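Local structure of major capsid protein (Human herpesvirus 1, 1NO7) at residues A96-G102 with E120-R126; V314-A318 with A344-R348. The protein forms the shell of the viral capsid as its major structural subunit, represented here by the protease-resistant upper domain. The contacts are given in a common frame with arbitrary orientation. Numbering follows the deposited sequence.

The two contacts lie well apart in the upper domain, 39 Å between centres and about 23 Å between nearest atoms, and they share no helix or strand. Interaction 1, centred farther from the middle of the chain (about 27 Å against 22 Å), is the more extensive and is partly buried: two strands pair through their backbones, and an Asp-Arg salt bridge and an aromatic pair add side-chain contacts, with 766 Å² covered. Interaction 2 is a surface contact of 246 Å², in which the end of strand 314-316 meets a loop without any hydrogen bond across the segments. The aspartates differ accordingly: D98 is paired with an arginine of the opposing segment, whereas D346 lies against backbone and a tyrosine side chain.

Interaction 1: A96-G102 with E120-R126; sequences AFDFFVG and EIQATWR
Strands 98-100 and 122-124 form a two-stranded antiparallel ribbon, their axes 4.5 Å apart at 154°. Hydrogen bonds run from D98 N to T124 O (2.6 Å), T124 N to D98 O (2.7 Å), F100 N to Q122 O (2.8 Å) and Q122 N to F100 O (2.9 Å); F99 and A123 form the non-hydrogen-bonded pair between them, CA to CA 4.1 Å. F99, chi1 m, lays CD2 3.3 Å from A123 CB. On the other face F100 takes the p rotamer, bringing CE2 to 3.5 Å from T124 CG2. D98, chi1 near -104°, meets the extended R126 side chain (m, then t, t) in a two-pronged salt bridge, D98 OD1 to R126 NH2 3.1 Å and D98 OD2 to R126 NE 3.2 Å. Beyond the pairing, F97 (m) offers its ring face to the edge of W125 (t), centroids 5.2 Å apart and planes at 54°. R126 also forms a salt bridge with E92 and a hydrogen bond to P95 O, while the F100 ring stacks on Y548 and T124 OG1 is hydrogen-bonded to R553, just before helix 554-562.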
loop_
_atom_site.group_PDB
_atom_site.type_symbol
_atom_site.label_atom_id
_atom_site.label_comp_id
_atom_site.label_asym_id
_atom_site.label_seq_id
_atom_site.Cartn_x
_atom_site.Cartn_y
_atom_site.Cartn_z
ATOM N N ALA A 96 -9.888 8.285 -25.011
ATOM C CA ALA A 96 -10.611 8.076 -23.771
ATOM C C ALA A 96 -10.935 6.611 -23.483
ATOM O O ALA A 96 -11.652 6.322 -22.526
ATOM C CB ALA A 96 -11.888 8.892 -23.772
ATOM N N PHE A 97 -10.436 5.673 -24.280
ATOM C CA PHE A 97 -10.755 4.278 -23.993
ATOM C C PHE A 97 -9.636 3.294 -24.230
ATOM O O PHE A 97 -8.601 3.630 -24.798
ATOM C CB PHE A 97 -11.963 3.825 -24.807
ATOM C CG PHE A 97 -13.240 4.495 -24.414
ATOM C CD1 PHE A 97 -13.433 5.851 -24.660
ATOM C CD2 PHE A 97 -14.233 3.781 -23.761
ATOM C CE1 PHE A 97 -14.607 6.501 -24.250
ATOM C CE2 PHE A 97 -15.429 4.418 -23.340
ATOM C CZ PHE A 97 -15.613 5.781 -23.585
ATOM N N ASP A 98 -9.862 2.065 -23.778
ATOM C CA ASP A 98 -8.907 0.982 -23.963
ATOM C C ASP A 98 -9.695 -0.159 -24.604
ATOM O O ASP A 98 -10.701 -0.627 -24.049
ATOM C CB ASP A 98 -8.315 0.533 -22.621
ATOM C CG ASP A 98 -6.890 1.033 -22.406
ATOM O OD1 ASP A 98 -6.064 0.888 -23.335
ATOM O OD2 ASP A 98 -6.589 1.555 -21.307
ATOM N N PHE A 99 -9.256 -0.584 -25.788
ATOM C CA PHE A 99 -9.930 -1.665 -26.509
ATOM C C PHE A 99 -9.042 -2.885 -26.467
ATOM O O PHE A 99 -7.877 -2.825 -26.869
ATOM C CB PHE A 99 -10.191 -1.258 -27.966
ATOM C CG PHE A 99 -10.961 0.028 -28.092
ATOM C CD1 PHE A 99 -10.317 1.262 -27.911
ATOM C CD2 PHE A 99 -12.346 0.004 -28.276
ATOM C CE1 PHE A 99 -11.050 2.453 -27.899
ATOM C CE2 PHE A 99 -13.088 1.180 -28.266
ATOM C CZ PHE A 99 -12.447 2.410 -28.076
ATOM N N PHE A 100 -9.591 -3.994 -25.988
ATOM C CA PHE A 100 -8.808 -5.212 -25.873
ATOM C C PHE A 100 -9.647 -6.443 -26.159
ATOM O O PHE A 100 -10.887 -6.392 -26.163
ATOM C CB PHE A 100 -8.234 -5.304 -24.459
ATOM C CG PHE A 100 -9.284 -5.195 -23.381
ATOM C CD1 PHE A 100 -10.100 -6.284 -23.070
ATOM C CD2 PHE A 100 -9.517 -3.978 -22.736
ATOM C CE1 PHE A 100 -11.141 -6.157 -22.135
ATOM C CE2 PHE A 100 -10.557 -3.836 -21.798
ATOM C CZ PHE A 100 -11.369 -4.922 -21.499
ATOM N N VAL A 101 -8.951 -7.552 -26.390
ATOM C CA VAL A 101 -9.588 -8.831 -26.673
ATOM C C VAL A 101 -10.311 -9.307 -25.416
ATOM O O VAL A 101 -9.721 -9.979 -24.559
ATOM C CB VAL A 101 -8.540 -9.897 -27.069
ATOM C CG1 VAL A 101 -9.234 -11.110 -27.668
ATOM C CG2 VAL A 101 -7.525 -9.306 -28.033
ATOM N N GLY A 102 -11.586 -8.949 -25.309
ATOM C CA GLY A 102 -12.366 -9.340 -24.151
ATOM C C GLY A 102 -12.433 -10.841 -23.934
ATOM O O GLY A 102 -11.574 -11.596 -24.395
ATOM N N GLU A 120 -14.373 -12.293 -27.447
ATOM C CA GLU A 120 -14.931 -11.097 -28.072
ATOM C C GLU A 120 -13.980 -9.930 -27.829
ATOM O O GLU A 120 -12.870 -10.110 -27.316
ATOM C CB GLU A 120 -16.315 -10.759 -27.506
ATOM C CG GLU A 120 -16.275 -9.976 -26.213
ATOM C CD GLU A 120 -17.598 -9.309 -25.889
ATOM O OE1 GLU A 120 -18.599 -10.028 -25.669
ATOM O OE2 GLU A 120 -17.633 -8.058 -25.854
ATOM N N ILE A 121 -14.417 -8.729 -28.185
ATOM C CA ILE A 121 -13.576 -7.553 -28.023
ATOM C C ILE A 121 -14.297 -6.463 -27.242
ATOM O O ILE A 121 -15.294 -5.899 -27.695
ATOM C CB ILE A 121 -13.136 -7.032 -29.405
ATOM C CG1 ILE A 121 -12.490 -5.658 -29.266
ATOM C CG2 ILE A 121 -14.336 -7.032 -30.366
ATOM C CD1 ILE A 121 -11.950 -5.147 -30.570
ATOM N N GLN A 122 -13.783 -6.178 -26.051
ATOM C CA GLN A 122 -14.390 -5.180 -25.188
ATOM C C GLN A 122 -13.537 -3.928 -25.118
ATOM O O GLN A 122 -12.395 -3.886 -25.596
ATOM C CB GLN A 122 -14.568 -5.743 -23.777
ATOM C CG GLN A 122 -14.904 -7.212 -23.732
ATOM C CD GLN A 122 -15.010 -7.723 -22.313
ATOM O OE1 GLN A 122 -15.133 -8.926 -22.071
ATOM N NE2 GLN A 122 -14.974 -6.803 -21.354
ATOM N N ALA A 123 -14.108 -2.906 -24.502
ATOM C CA ALA A 123 -13.414 -1.648 -24.340
ATOM C C ALA A 123 -13.744 -1.080 -22.969
ATOM O O ALA A 123 -14.905 -1.118 -22.514
ATOM C CB ALA A 123 -13.830 -0.684 -25.416
ATOM N N THR A 124 -12.710 -0.557 -22.316
ATOM C CA THR A 124 -12.837 0.016 -20.988
ATOM C C THR A 124 -12.450 1.491 -21.030
ATOM O O THR A 124 -11.614 1.901 -21.837
ATOM C CB THR A 124 -11.928 -0.721 -20.002
ATOM O OG1 THR A 124 -12.030 -0.116 -18.715
ATOM C CG2 THR A 124 -10.484 -0.630 -20.451
ATOM N N TRP A 125 -13.057 2.279 -20.147
ATOM C CA TRP A 125 -12.804 3.715 -20.099
ATOM C C TRP A 125 -11.555 4.179 -19.344
ATOM O O TRP A 125 -11.618 4.341 -18.126
ATOM C CB TRP A 125 -14.021 4.430 -19.493
ATOM C CG TRP A 125 -13.785 5.889 -19.372
ATOM C CD1 TRP A 125 -13.335 6.708 -20.357
ATOM C CD2 TRP A 125 -13.936 6.710 -18.206
ATOM N NE1 TRP A 125 -13.187 7.992 -19.888
ATOM C CE2 TRP A 125 -13.549 8.024 -18.567
ATOM C CE3 TRP A 125 -14.354 6.469 -16.894
ATOM C CZ2 TRP A 125 -13.567 9.100 -17.660
ATOM C CZ3 TRP A 125 -14.374 7.543 -15.986
ATOM C CH2 TRP A 125 -13.979 8.841 -16.381
ATOM N N ARG A 126 -10.432 4.403 -20.029
ATOM C CA ARG A 126 -9.228 4.903 -19.338
ATOM C C ARG A 126 -9.755 6.020 -18.463
ATOM O O ARG A 126 -10.393 6.946 -18.964
ATOM C CB ARG A 126 -8.241 5.486 -20.333
ATOM C CG ARG A 126 -7.592 4.454 -21.201
ATOM C CD ARG A 126 -6.954 5.082 -22.411
ATOM N NE ARG A 126 -6.259 4.079 -23.208
ATOM C CZ ARG A 126 -5.853 4.268 -24.458
ATOM N NH1 ARG A 126 -6.078 5.429 -25.062
ATOM N NH2 ARG A 126 -5.218 3.296 -25.104
#

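Interaction 2: V314-A318 with A344-R348; sequences VYAAA and AADDR
A short parallel strand, 314-316, paired with 332-334, runs out here into a turn that packs against the irregular loop leading to helix 353-371. V314 stays clear of the loop and forms backbone hydrogen bonds with G331 and L333. Y315, extended at phi/psi -78/171, directs its CA-to-CB bond toward the loop; with chi1 m and chi2 near -10°, its ring presents an edge to the D346 carbonyl, Y315 CD2 to D346 O 3.3 Å, and the side chain also touches L292 and M293 of helix 290-296. At A316 the CA-to-CB bond points away from the loop, and backbone bonding to H335 continues the parallel ladder. The chain leaves the extended conformation at A317 (-73/-25), whose CB faces the loop; its CA is 4.5 Å from that of D346, the nearest such pair. D346, at phi/psi -128/-30, has a t side chain that reaches across to the backbone at the end of the strand, with OD1 3.3 Å from A316 N and 3.2 Å from A317 N, although poor angles rule out hydrogen bonds. The closest approach belongs to A345 O, 3.1 Å from A317 CA in a CA-H...O contact and 2.9 Å from A317 CB.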
loop_
_atom_site.group_PDB
_atom_site.type_symbol
_atom_site.label_atom_id
_atom_site.label_comp_id
_atom_site.label_asym_id
_atom_site.label_seq_id
_atom_site.Cartn_x
_atom_site.Cartn_y
_atom_site.Cartn_z
ATOM N N VAL A 314 -18.076 -7.447 7.034
ATOM C CA VAL A 314 -18.689 -7.092 8.321
ATOM C C VAL A 314 -17.600 -6.504 9.218
ATOM O O VAL A 314 -16.513 -7.092 9.355
ATOM C CB VAL A 314 -19.298 -8.318 9.022
ATOM C CG1 VAL A 314 -18.247 -9.405 9.168
ATOM C CG2 VAL A 314 -19.855 -7.914 10.380
ATOM N N TYR A 315 -17.895 -5.355 9.824
ATOM C CA TYR A 315 -16.931 -4.662 10.677
ATOM C C TYR A 315 -16.739 -5.225 12.088
ATOM O O TYR A 315 -17.474 -6.110 12.539
ATOM C CB TYR A 315 -17.297 -3.176 10.780
ATOM C CG TYR A 315 -17.455 -2.483 9.447
ATOM C CD1 TYR A 315 -17.077 -3.110 8.257
ATOM C CD2 TYR A 315 -17.995 -1.201 9.372
ATOM C CE1 TYR A 315 -17.238 -2.479 7.024
ATOM C CE2 TYR A 315 -18.159 -0.557 8.144
ATOM C CZ TYR A 315 -17.780 -1.203 6.973
ATOM O OH TYR A 315 -17.948 -0.577 5.755
ATOM N N ALA A 316 -15.734 -4.695 12.778
ATOM C CA ALA A 316 -15.409 -5.109 14.136
ATOM C C ALA A 316 -14.744 -3.934 14.855
ATOM O O ALA A 316 -13.743 -3.399 14.372
ATOM C CB ALA A 316 -14.470 -6.309 14.097
ATOM N N ALA A 317 -15.303 -3.544 16.003
ATOM C CA ALA A 317 -14.786 -2.420 16.787
ATOM C C ALA A 317 -13.477 -2.685 17.541
ATOM O O ALA A 317 -12.739 -1.736 17.840
ATOM C CB ALA A 317 -15.852 -1.936 17.763
ATOM N N ALA A 318 -13.189 -3.951 17.856
ATOM C CA ALA A 318 -11.948 -4.287 18.565
ATOM C C ALA A 318 -11.561 -5.782 18.575
ATOM O O ALA A 318 -12.325 -6.654 18.126
ATOM C CB ALA A 318 -12.006 -3.745 19.996
ATOM N N ALA A 344 -14.631 3.848 20.598
ATOM C CA ALA A 344 -14.727 2.620 20.038
ATOM C C ALA A 344 -15.920 2.684 19.188
ATOM O O ALA A 344 -17.015 3.097 19.579
ATOM C CB ALA A 344 -14.868 1.516 21.079
ATOM N N ALA A 345 -15.724 2.262 17.946
ATOM C CA ALA A 345 -16.828 2.258 17.004
ATOM C C ALA A 345 -16.852 1.016 16.141
ATOM O O ALA A 345 -15.833 0.354 15.931
ATOM C CB ALA A 345 -16.781 3.499 16.129
ATOM N N ASP A 346 -18.046 0.718 15.648
ATOM C CA ASP A 346 -18.278 -0.423 14.791
ATOM C C ASP A 346 -19.004 0.121 13.565
ATOM O O ASP A 346 -18.858 -0.400 12.457
ATOM C CB ASP A 346 -19.152 -1.444 15.523
ATOM C CG ASP A 346 -19.223 -2.771 14.804
ATOM O OD1 ASP A 346 -18.149 -3.334 14.504
ATOM O OD2 ASP A 346 -20.346 -3.256 14.549
ATOM N N ASP A 347 -19.773 1.188 13.781
ATOM C CA ASP A 347 -20.546 1.835 12.723
ATOM C C ASP A 347 -19.804 2.998 12.076
ATOM O O ASP A 347 -19.289 2.864 10.969
ATOM C CB ASP A 347 -21.887 2.325 13.274
ATOM C CG ASP A 347 -21.732 3.140 14.542
ATOM O OD1 ASP A 347 -21.280 2.576 15.559
ATOM O OD2 ASP A 347 -22.058 4.344 14.522
ATOM N N ARG A 348 -19.753 4.135 12.770
ATOM C CA ARG A 348 -19.075 5.342 12.273
ATOM C C ARG A 348 -17.581 5.159 11.954
ATOM O O ARG A 348 -16.919 4.262 12.477
ATOM C CB ARG A 348 -19.223 6.469 13.295
ATOM C CG ARG A 348 -18.513 6.184 14.595
ATOM C CD ARG A 348 -18.851 7.192 15.677
ATOM N NE ARG A 348 -18.081 6.922 16.888
ATOM C CZ ARG A 348 -16.752 7.002 16.957
ATOM N NH1 ARG A 348 -16.050 7.354 15.883
ATOM N NH2 ARG A 348 -16.121 6.711 18.090
#